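Local coordinates for oligogalacturonate lyase (Yersinia enterocolitica subsp. enterocolitica, PDB 3PE7), which cleaves short oligogalacturonates by beta-elimination in the cytoplasm, and as a seven-bladed beta-propeller binds manganese and calcium ions, at residues 182-187 with 219-224; 138-143 with 168-173; 188-193 with 205-210. All blocks are in the same frame, centred on the assembly; numbering follows the deposited sequence.

Interaction 1. Residues 182-187 with 219-224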
loop_
_atom_site.group_PDB
_atom_site.type_symbol
_atom_site.label_atom_id
_atom_site.label_comp_id
_atom_site.label_asym_id
_atom_site.label_seq_id
_atom_site.Cartn_x
_atom_site.Cartn_y
_atom_site.Cartn_z
ATOM N N VAL A 182 -11.703 -16.003 13.400
ATOM C CA VAL A 182 -11.496 -16.475 12.036
ATOM C C VAL A 182 -12.732 -16.139 11.219
ATOM O O VAL A 182 -13.856 -16.550 11.563
ATOM C CB VAL A 182 -11.198 -18.006 11.968
ATOM C CG1 VAL A 182 -11.032 -18.459 10.515
ATOM C CG2 VAL A 182 -9.970 -18.358 12.796
ATOM N N ILE A 183 -12.533 -15.390 10.135
ATOM C CA ILE A 183 -13.620 -15.052 9.221
ATOM C C ILE A 183 -13.747 -16.159 8.171
ATOM O O ILE A 183 -14.852 -16.533 7.767
ATOM C CB ILE A 183 -13.382 -13.652 8.543
ATOM C CG1 ILE A 183 -13.323 -12.536 9.590
ATOM C CG2 ILE A 183 -14.459 -13.337 7.516
ATOM C CD1 ILE A 183 -13.275 -11.098 8.978
ATOM N N LEU A 184 -12.599 -16.689 7.744
ATOM C CA LEU A 184 -12.522 -17.661 6.661
ATOM C C LEU A 184 -11.228 -18.455 6.776
ATOM O O LEU A 184 -10.182 -17.900 7.124
ATOM C CB LEU A 184 -12.559 -16.953 5.298
ATOM C CG LEU A 184 -12.385 -17.767 4.017
ATOM C CD1 LEU A 184 -13.561 -18.712 3.734
ATOM C CD2 LEU A 184 -12.147 -16.822 2.818
ATOM N N GLN A 185 -11.303 -19.751 6.492
ATOM C CA GLN A 185 -10.105 -20.595 6.458
ATOM C C GLN A 185 -10.236 -21.593 5.322
ATOM O O GLN A 185 -11.242 -22.310 5.233
ATOM C CB GLN A 185 -9.865 -21.295 7.803
ATOM C CG GLN A 185 -8.611 -22.186 7.820
ATOM C CD GLN A 185 -8.261 -22.664 9.211
ATOM O OE1 GLN A 185 -8.174 -21.866 10.152
ATOM N NE2 GLN A 185 -8.037 -23.974 9.349
ATOM N N GLU A 186 -9.240 -21.591 4.428
ATOM C CA GLU A 186 -9.223 -22.433 3.230
ATOM C C GLU A 186 -7.814 -22.909 2.927
ATOM O O GLU A 186 -6.842 -22.263 3.330
ATOM C CB GLU A 186 -9.743 -21.666 2.002
ATOM C CG GLU A 186 -11.214 -21.263 2.087
ATOM C CD GLU A 186 -11.708 -20.511 0.855
ATOM O OE1 GLU A 186 -10.903 -19.788 0.210
ATOM O OE2 GLU A 186 -12.916 -20.636 0.543
ATOM N N ASN A 187 -7.714 -24.030 2.205
ATOM C CA ASN A 187 -6.426 -24.513 1.708
ATOM C C ASN A 187 -6.131 -23.947 0.321
ATOM O O ASN A 187 -5.971 -24.668 -0.671
ATOM C CB ASN A 187 -6.375 -26.043 1.730
ATOM C CG ASN A 187 -6.380 -26.605 3.141
ATOM O OD1 ASN A 187 -6.128 -25.896 4.121
ATOM N ND2 ASN A 187 -6.678 -27.892 3.252
ATOM N N TRP A 219 -12.359 -11.115 -4.416
ATOM C CA TRP A 219 -13.475 -11.668 -3.650
ATOM C C TRP A 219 -13.965 -10.687 -2.600
ATOM O O TRP A 219 -13.228 -9.799 -2.155
ATOM C CB TRP A 219 -13.035 -12.971 -2.960
ATOM C CG TRP A 219 -12.686 -14.020 -3.971
ATOM C CD1 TRP A 219 -11.535 -14.091 -4.704
ATOM C CD2 TRP A 219 -13.507 -15.115 -4.404
ATOM N NE1 TRP A 219 -11.579 -15.169 -5.545
ATOM C CE2 TRP A 219 -12.776 -15.817 -5.383
ATOM C CE3 TRP A 219 -14.788 -15.583 -4.041
ATOM C CZ2 TRP A 219 -13.277 -16.962 -6.027
ATOM C CZ3 TRP A 219 -15.288 -16.737 -4.684
ATOM C CH2 TRP A 219 -14.525 -17.403 -5.661
ATOM N N LEU A 220 -15.234 -10.817 -2.243
ATOM C CA LEU A 220 -15.781 -10.121 -1.099
ATOM C C LEU A 220 -16.334 -11.171 -0.142
ATOM O O LEU A 220 -16.740 -12.260 -0.555
ATOM C CB LEU A 220 -16.917 -9.181 -1.511
ATOM C CG LEU A 220 -16.642 -8.034 -2.472
ATOM C CD1 LEU A 220 -17.965 -7.312 -2.713
ATOM C CD2 LEU A 220 -15.641 -7.061 -1.850
ATOM N N ILE A 221 -16.346 -10.834 1.139
ATOM C CA ILE A 221 -17.028 -11.665 2.135
ATOM C C ILE A 221 -17.596 -10.746 3.203
ATOM O O ILE A 221 -17.063 -9.649 3.450
ATOM C CB ILE A 221 -16.065 -12.738 2.744
ATOM C CG1 ILE A 221 -16.833 -13.842 3.485
ATOM C CG2 ILE A 221 -14.980 -12.086 3.622
ATOM C CD1 ILE A 221 -15.965 -15.077 3.782
ATOM N N ASN A 222 -18.690 -11.170 3.829
ATOM C CA ASN A 222 -19.198 -10.438 4.978
ATOM C C ASN A 222 -18.282 -10.634 6.166
ATOM O O ASN A 222 -17.600 -11.666 6.274
ATOM C CB ASN A 222 -20.616 -10.886 5.343
ATOM C CG ASN A 222 -21.647 -10.534 4.283
ATOM O OD1 ASN A 222 -21.405 -9.737 3.371
ATOM N ND2 ASN A 222 -22.832 -11.112 4.427
ATOM N N GLU A 223 -18.287 -9.653 7.064
ATOM C CA GLU A 223 -17.460 -9.681 8.262
ATOM C C GLU A 223 -17.686 -10.944 9.092
ATOM O O GLU A 223 -16.761 -11.442 9.722
ATOM C CB GLU A 223 -17.735 -8.452 9.113
ATOM C CG GLU A 223 -16.663 -8.153 10.140
ATOM C CD GLU A 223 -17.031 -7.005 11.023
ATOM O OE1 GLU A 223 -16.109 -6.317 11.506
ATOM O OE2 GLU A 223 -18.252 -6.779 11.221
ATOM N N ASP A 224 -18.910 -11.468 9.079
ATOM C CA ASP A 224 -19.212 -12.646 9.893
ATOM C C ASP A 224 -18.888 -13.959 9.178
ATOM O O ASP A 224 -19.201 -15.040 9.693
ATOM C CB ASP A 224 -20.668 -12.608 10.376
ATOM C CG ASP A 224 -21.670 -12.688 9.233
ATOM O OD1 ASP A 224 -21.274 -12.900 8.059
ATOM O OD2 ASP A 224 -22.876 -12.536 9.501
#
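I183 and the N222-E223 end of the opposing segment come together where both chains leave regular strand geometry. Residues 182-187 turn a corner at I183, and I183 and L184 both face L170 on the neighbouring strand, which makes a classic beta bulge. Segment 219-224 is extended through N222 and then turns through E223 and D224. The nearest CA atoms, of I183 and D224, are 6.1 Å apart, and the two segments are not hydrogen-bonded to each other.

Side chains therefore make the contact. I183 gathers CG1 and both methyls round one backbone carbonyl: CG1 and CD1 each lie 3.6 Å from E223 O and CG2 lies 3.7 Å from it, while CG2 also borders N222 O at 3.8 Å. At chi1 -61° CG1 of I183 lies beside the backbone N, which leaves CG2 anti to that N; CG2 meets CG2 of I221 at 4.1 Å. I221 sends its two branches to two residues. Its CG1 is anti to the backbone N (chi1 -164°), and CD1 beyond it meets CB of L184 at 4.2 Å. L184 and I221 also both pack on F205, which joins them in one apolar patch. The side chains of N222 and E223 leave the backbone away from 182-187, and N222 bonds T226 and R229.

The strands belong to successive propeller blades, the outer strand of one meeting the third strand of the next. With aliphatic carbons set against one another and against carbonyl oxygens, the interface has no hydrogen bond of its own; its 211 Å² of buried surface joins the blades by shape, while the E223 carboxylate finds its partners, K138 and Y195, outside the two segments.

Interaction 2. Residues 138-143 with 168-173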
loop_
_atom_site.group_PDB
_atom_site.type_symbol
_atom_site.label_atom_id
_atom_site.label_comp_id
_atom_site.label_asym_id
_atom_site.label_seq_id
_atom_site.Cartn_x
_atom_site.Cartn_y
_atom_site.Cartn_z
ATOM N N LYS A 138 -10.843 -2.330 14.629
ATOM C CA LYS A 138 -10.653 -3.719 14.180
ATOM C C LYS A 138 -9.616 -3.776 13.053
ATOM O O LYS A 138 -9.438 -2.799 12.337
ATOM C CB LYS A 138 -11.960 -4.330 13.665
ATOM C CG LYS A 138 -13.015 -4.598 14.758
ATOM C CD LYS A 138 -14.331 -5.040 14.161
ATOM C CE LYS A 138 -15.093 -3.844 13.627
ATOM N NZ LYS A 138 -16.500 -4.179 13.221
ATOM N N LEU A 139 -8.946 -4.922 12.920
ATOM C CA LEU A 139 -7.998 -5.175 11.824
ATOM C C LEU A 139 -8.350 -6.463 11.117
ATOM O O LEU A 139 -8.865 -7.396 11.743
ATOM C CB LEU A 139 -6.583 -5.360 12.372
ATOM C CG LEU A 139 -5.825 -4.285 13.125
ATOM C CD1 LEU A 139 -4.484 -4.892 13.520
ATOM C CD2 LEU A 139 -5.613 -3.044 12.274
ATOM N N VAL A 140 -8.093 -6.512 9.811
ATOM C CA VAL A 140 -8.084 -7.785 9.087
ATOM C C VAL A 140 -6.669 -8.093 8.585
ATOM O O VAL A 140 -5.903 -7.185 8.253
ATOM C CB VAL A 140 -9.109 -7.874 7.928
ATOM C CG1 VAL A 140 -10.523 -8.091 8.491
ATOM C CG2 VAL A 140 -9.066 -6.637 7.018
ATOM N N GLY A 141 -6.341 -9.385 8.551
ATOM C CA GLY A 141 -5.036 -9.841 8.061
ATOM C C GLY A 141 -5.059 -11.328 7.787
ATOM O O GLY A 141 -6.021 -12.011 8.135
ATOM N N ILE A 142 -3.989 -11.838 7.181
ATOM C CA ILE A 142 -3.883 -13.258 6.856
ATOM C C ILE A 142 -2.856 -13.930 7.756
ATOM O O ILE A 142 -1.804 -13.376 8.009
ATOM C CB ILE A 142 -3.462 -13.480 5.378
ATOM C CG1 ILE A 142 -4.459 -12.825 4.408
ATOM C CG2 ILE A 142 -3.313 -14.976 5.045
ATOM C CD1 ILE A 142 -5.887 -13.335 4.511
ATOM N N GLU A 143 -3.191 -15.118 8.248
ATOM C CA GLU A 143 -2.213 -15.989 8.905
ATOM C C GLU A 143 -2.136 -17.306 8.155
ATOM O O GLU A 143 -3.155 -17.842 7.703
ATOM C CB GLU A 143 -2.601 -16.233 10.367
ATOM C CG GLU A 143 -2.524 -14.965 11.228
ATOM C CD GLU A 143 -3.044 -15.163 12.631
ATOM O OE1 GLU A 143 -3.457 -16.302 12.978
ATOM O OE2 GLU A 143 -3.012 -14.171 13.389
ATOM N N CYS A 168 -4.629 -21.029 4.834
ATOM C CA CYS A 168 -4.671 -19.629 5.197
ATOM C C CYS A 168 -5.973 -19.319 5.901
ATOM O O CYS A 168 -7.028 -19.814 5.504
ATOM C CB CYS A 168 -4.608 -18.765 3.933
ATOM S SG CYS A 168 -3.104 -18.977 2.969
ATOM N N ARG A 169 -5.886 -18.488 6.921
ATOM C CA ARG A 169 -7.070 -17.962 7.567
ATOM C C ARG A 169 -7.084 -16.434 7.546
ATOM O O ARG A 169 -6.080 -15.764 7.792
ATOM C CB ARG A 169 -7.242 -18.534 8.987
ATOM C CG ARG A 169 -6.129 -18.230 9.963
ATOM C CD ARG A 169 -6.283 -19.070 11.241
ATOM N NE ARG A 169 -5.445 -18.537 12.311
ATOM C CZ ARG A 169 -5.440 -18.957 13.569
ATOM N NH1 ARG A 169 -6.225 -19.971 13.954
ATOM N NH2 ARG A 169 -4.631 -18.375 14.445
ATOM N N LEU A 170 -8.259 -15.905 7.222
ATOM C CA LEU A 170 -8.499 -14.471 7.209
ATOM C C LEU A 170 -8.973 -14.134 8.615
ATOM O O LEU A 170 -10.042 -14.586 9.043
ATOM C CB LEU A 170 -9.586 -14.164 6.173
ATOM C CG LEU A 170 -9.760 -12.724 5.683
ATOM C CD1 LEU A 170 -10.829 -12.723 4.583
ATOM C CD2 LEU A 170 -10.154 -11.794 6.793
ATOM N N MET A 171 -8.156 -13.375 9.335
ATOM C CA MET A 171 -8.399 -13.070 10.734
ATOM C C MET A 171 -8.982 -11.691 10.898
ATOM O O MET A 171 -8.632 -10.776 10.174
ATOM C CB MET A 171 -7.100 -13.137 11.544
ATOM C CG MET A 171 -6.447 -14.517 11.566
ATOM S SD MET A 171 -7.542 -15.725 12.319
ATOM C CE MET A 171 -7.771 -15.013 13.948
ATOM N N ARG A 172 -9.865 -11.531 11.873
ATOM C CA ARG A 172 -10.138 -10.188 12.315
ATOM C C ARG A 172 -9.795 -10.039 13.787
ATOM O O ARG A 172 -10.044 -10.955 14.603
ATOM C CB ARG A 172 -11.537 -9.718 11.931
ATOM C CG ARG A 172 -12.635 -10.311 12.698
ATOM C CD ARG A 172 -13.814 -9.340 12.718
ATOM N NE ARG A 172 -14.656 -9.617 13.877
ATOM C CZ ARG A 172 -15.659 -10.488 13.891
ATOM N NH1 ARG A 172 -15.984 -11.165 12.797
ATOM N NH2 ARG A 172 -16.352 -10.667 15.008
ATOM N N VAL A 173 -9.169 -8.911 14.094
ATOM C CA VAL A 173 -8.629 -8.617 15.413
ATOM C C VAL A 173 -9.317 -7.381 15.990
ATOM O O VAL A 173 -9.445 -6.358 15.312
ATOM C CB VAL A 173 -7.081 -8.401 15.373
ATOM C CG1 VAL A 173 -6.548 -7.883 16.709
ATOM C CG2 VAL A 173 -6.352 -9.696 14.989
#
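R169 reaches across to E143 with the side of its guanidinium, so that NE and NH2 both donate to a single carboxylate oxygen. OE1 of E143 lies 2.8 Å from NH2 of R169 and 3.1 Å from NE of R169, practically in the guanidinium plane. The carboxylate plane is turned 40° from that of the guanidinium; NH2 meets OE1 nearly along its C-O axis, NE on the anti side and tilted out of the carboxylate plane. R169 starts from the crowded position, CG between backbone N and carbonyl carbon (chi1 61°), then runs extended to NE. OE2 of E143 bonds Y118, and R169 makes a cation-pi contact with W124. M171 crosses E143 at a slant, its CG 3.6 Å from CD of E143.

On the face carrying V140, I142, L170 and R172 the cross-strand contacts join aliphatic carbons. R172 takes part through CB, 3.9 Å from CG1 of V140, and CD1 of I142 comes 4.1 Å from CG of L170. Between the two faces, six backbone hydrogen bonds hold the antiparallel register, through L139-V173, G141-M171 and E143-R169.

These are the middle strands of a four-stranded blade. Strand 124-132 flanks 138-145, strand 180-186 flanks 168-174, helix 155-161 lies in the connection, and strand 190-196 of the next blade packs against V140, I142 and R172 through Y195 and P193.

Interaction 3. Residues 188-193 with 205-210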
loop_
_atom_site.group_PDB
_atom_site.type_symbol
_atom_site.label_atom_id
_atom_site.label_comp_id
_atom_site.label_asym_id
_atom_site.label_seq_id
_atom_site.Cartn_x
_atom_site.Cartn_y
_atom_site.Cartn_z
ATOM N N GLN A 188 -6.106 -22.621 0.250
ATOM C CA GLN A 188 -5.610 -21.917 -0.937
ATOM C C GLN A 188 -5.035 -20.580 -0.483
ATOM O O GLN A 188 -5.388 -20.062 0.572
ATOM C CB GLN A 188 -6.682 -21.750 -2.031
ATOM C CG GLN A 188 -7.789 -20.710 -1.779
ATOM C CD GLN A 188 -8.907 -20.798 -2.815
ATOM O OE1 GLN A 188 -8.653 -20.874 -4.025
ATOM N NE2 GLN A 188 -10.154 -20.814 -2.343
ATOM N N TRP A 189 -4.132 -20.033 -1.283
ATOM C CA TRP A 189 -3.414 -18.821 -0.889
ATOM C C TRP A 189 -4.349 -17.608 -0.881
ATOM O O TRP A 189 -4.806 -17.160 -1.938
ATOM C CB TRP A 189 -2.283 -18.577 -1.875
ATOM C CG TRP A 189 -1.238 -17.614 -1.413
ATOM C CD1 TRP A 189 -1.210 -16.900 -0.247
ATOM C CD2 TRP A 189 -0.061 -17.255 -2.134
ATOM N NE1 TRP A 189 -0.070 -16.115 -0.198
ATOM C CE2 TRP A 189 0.645 -16.317 -1.348
ATOM C CE3 TRP A 189 0.468 -17.637 -3.381
ATOM C CZ2 TRP A 189 1.856 -15.753 -1.763
ATOM C CZ3 TRP A 189 1.676 -17.088 -3.790
ATOM C CH2 TRP A 189 2.356 -16.148 -2.976
ATOM N N LEU A 190 -4.630 -17.104 0.315
ATOM C CA LEU A 190 -5.434 -15.891 0.489
ATOM C C LEU A 190 -4.537 -14.697 0.774
ATOM O O LEU A 190 -3.502 -14.817 1.442
ATOM C CB LEU A 190 -6.426 -16.076 1.634
ATOM C CG LEU A 190 -7.375 -17.265 1.459
ATOM C CD1 LEU A 190 -8.319 -17.313 2.637
ATOM C CD2 LEU A 190 -8.151 -17.207 0.147
ATOM N N GLY A 191 -4.935 -13.536 0.264
ATOM C CA GLY A 191 -4.116 -12.343 0.409
ATOM C C GLY A 191 -4.913 -11.051 0.473
ATOM O O GLY A 191 -6.134 -11.036 0.259
ATOM N N HIS A 192 -4.193 -9.979 0.787
ATOM C CA HIS A 192 -4.679 -8.584 0.700
ATOM C C HIS A 192 -6.104 -8.366 1.249
ATOM O O HIS A 192 -6.975 -7.850 0.522
ATOM C CB HIS A 192 -4.552 -8.069 -0.753
ATOM C CG HIS A 192 -4.658 -6.571 -0.891
ATOM N ND1 HIS A 192 -5.251 -5.969 -1.985
ATOM C CD2 HIS A 192 -4.268 -5.564 -0.074
ATOM C CE1 HIS A 192 -5.226 -4.656 -1.830
ATOM N NE2 HIS A 192 -4.621 -4.383 -0.687
ATOM N N PRO A 193 -6.367 -8.763 2.508
ATOM C CA PRO A 193 -7.708 -8.440 3.016
ATOM C C PRO A 193 -7.805 -6.955 3.359
ATOM O O PRO A 193 -6.890 -6.401 3.959
ATOM C CB PRO A 193 -7.829 -9.306 4.275
ATOM C CG PRO A 193 -6.397 -9.463 4.745
ATOM C CD PRO A 193 -5.609 -9.590 3.469
ATOM N N PHE A 205 -10.846 -9.372 -0.375
ATOM C CA PHE A 205 -9.580 -10.137 -0.258
ATOM C C PHE A 205 -9.307 -10.802 -1.589
ATOM O O PHE A 205 -10.157 -10.801 -2.476
ATOM C CB PHE A 205 -9.639 -11.190 0.871
ATOM C CG PHE A 205 -10.622 -12.310 0.614
ATOM C CD1 PHE A 205 -10.183 -13.552 0.154
ATOM C CD2 PHE A 205 -11.988 -12.134 0.853
ATOM C CE1 PHE A 205 -11.086 -14.578 -0.083
ATOM C CE2 PHE A 205 -12.890 -13.171 0.612
ATOM C CZ PHE A 205 -12.436 -14.390 0.148
ATOM N N CYS A 206 -8.106 -11.353 -1.754
ATOM C CA CYS A 206 -7.752 -11.966 -3.033
ATOM C C CYS A 206 -7.357 -13.432 -2.927
ATOM O O CYS A 206 -6.999 -13.936 -1.853
ATOM C CB CYS A 206 -6.624 -11.184 -3.739
ATOM S SG CYS A 206 -4.965 -11.321 -2.984
ATOM N N HIS A 207 -7.421 -14.096 -4.073
ATOM C CA HIS A 207 -6.715 -15.362 -4.257
ATOM C C HIS A 207 -5.377 -14.978 -4.851
ATOM O O HIS A 207 -5.305 -14.529 -6.003
ATOM C CB HIS A 207 -7.495 -16.287 -5.181
ATOM C CG HIS A 207 -8.727 -16.867 -4.552
ATOM N ND1 HIS A 207 -9.530 -17.783 -5.202
ATOM C CD2 HIS A 207 -9.297 -16.662 -3.339
ATOM C CE1 HIS A 207 -10.537 -18.120 -4.415
ATOM N NE2 HIS A 207 -10.431 -17.440 -3.287
ATOM N N GLU A 208 -4.334 -15.100 -4.032
ATOM C CA GLU A 208 -2.971 -14.757 -4.454
ATOM C C GLU A 208 -2.409 -15.859 -5.353
ATOM O O GLU A 208 -2.814 -17.024 -5.259
ATOM C CB GLU A 208 -2.076 -14.498 -3.229
ATOM C CG GLU A 208 -0.701 -13.867 -3.555
ATOM C CD GLU A 208 -0.823 -12.671 -4.483
ATOM O OE1 GLU A 208 -1.117 -11.586 -3.985
ATOM O OE2 GLU A 208 -0.642 -12.818 -5.707
ATOM N N GLY A 209 -1.488 -15.479 -6.232
ATOM C CA GLY A 209 -0.886 -16.424 -7.158
ATOM C C GLY A 209 -0.794 -15.834 -8.551
ATOM O O GLY A 209 -1.224 -14.696 -8.776
ATOM N N PRO A 210 -0.216 -16.595 -9.493
ATOM C CA PRO A 210 -0.020 -16.149 -10.866
ATOM C C PRO A 210 -1.309 -15.595 -11.459
ATOM O O PRO A 210 -2.358 -16.251 -11.392
ATOM C CB PRO A 210 0.394 -17.434 -11.592
ATOM C CG PRO A 210 1.044 -18.265 -10.526
ATOM C CD PRO A 210 0.220 -17.989 -9.299
HETATM O O HOH W 1 -4.900 -18.466 -4.488
#
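F205 sets its CB against P193, 4.3 Å from the proline CB, while its ring edge receives CD2 of L190. Its CA also points a hydrogen almost straight at the carbonyl oxygen of H192. C206 then makes a hydrogen-bonded pair with G191, and its N reaches G191 O at 2.8 Å. With SG between the backbone N and the carbonyl carbon (chi1 71°), the thiol folds back over the glycine backbone, 3.5 Å from G191 C.

H207 follows, opposite L190 in a non-hydrogen-bonded pair. Q188 crosses H207 obliquely, the amide plane 38° from the ring, with OE1 3.2 Å above one face of the imidazole, offset toward the rim. ND1 of H207 bonds D215, NE2 of Q188 bonds E186, and the imidazole also stacks with W219. The strands form the hairpin that opens a propeller blade: 190-196 is its first strand, and the side chain of H192 on it lies about 10 Å from the manganese ion.

Past the strand, E208 N donates to W189 O at 3.0 Å from above the carbonyl plane. One water links that same oxygen to E208 O. The bend at chi2 of E208 (48°) carries CD off the tryptophan while CG stays over the centre of the six-membered ring of W189 in a CH-pi contact, 3.5 Å from its centroid. The carboxylate then divides its oxygens: OE1 pairs with R217, and OE2 accepts a bond at 2.8 Å from N of G209, whose backbone angles call for glycine.

In the fold
Following the chain from the N terminus, interaction 2 comes first: residues 138-143 meet 168-173 after a connection holding helix 155-161, in the middle of one blade. It is complete before the others begin. The chain then crosses that blade's last strand, 180-186, where interaction 1 opens, and passes straight into interaction 3, whose hairpin strands, 190-196 and 202-207, are joined by a short turn at 197-201. Strand 218-222 and the turn after it close interaction 1, so interaction 3 is nested within its loop. Interactions 2 and 3 hold successive blades together internally, and interaction 1 bridges the blades; K138 to E223 and L184 to F205 tie it to its two neighbours.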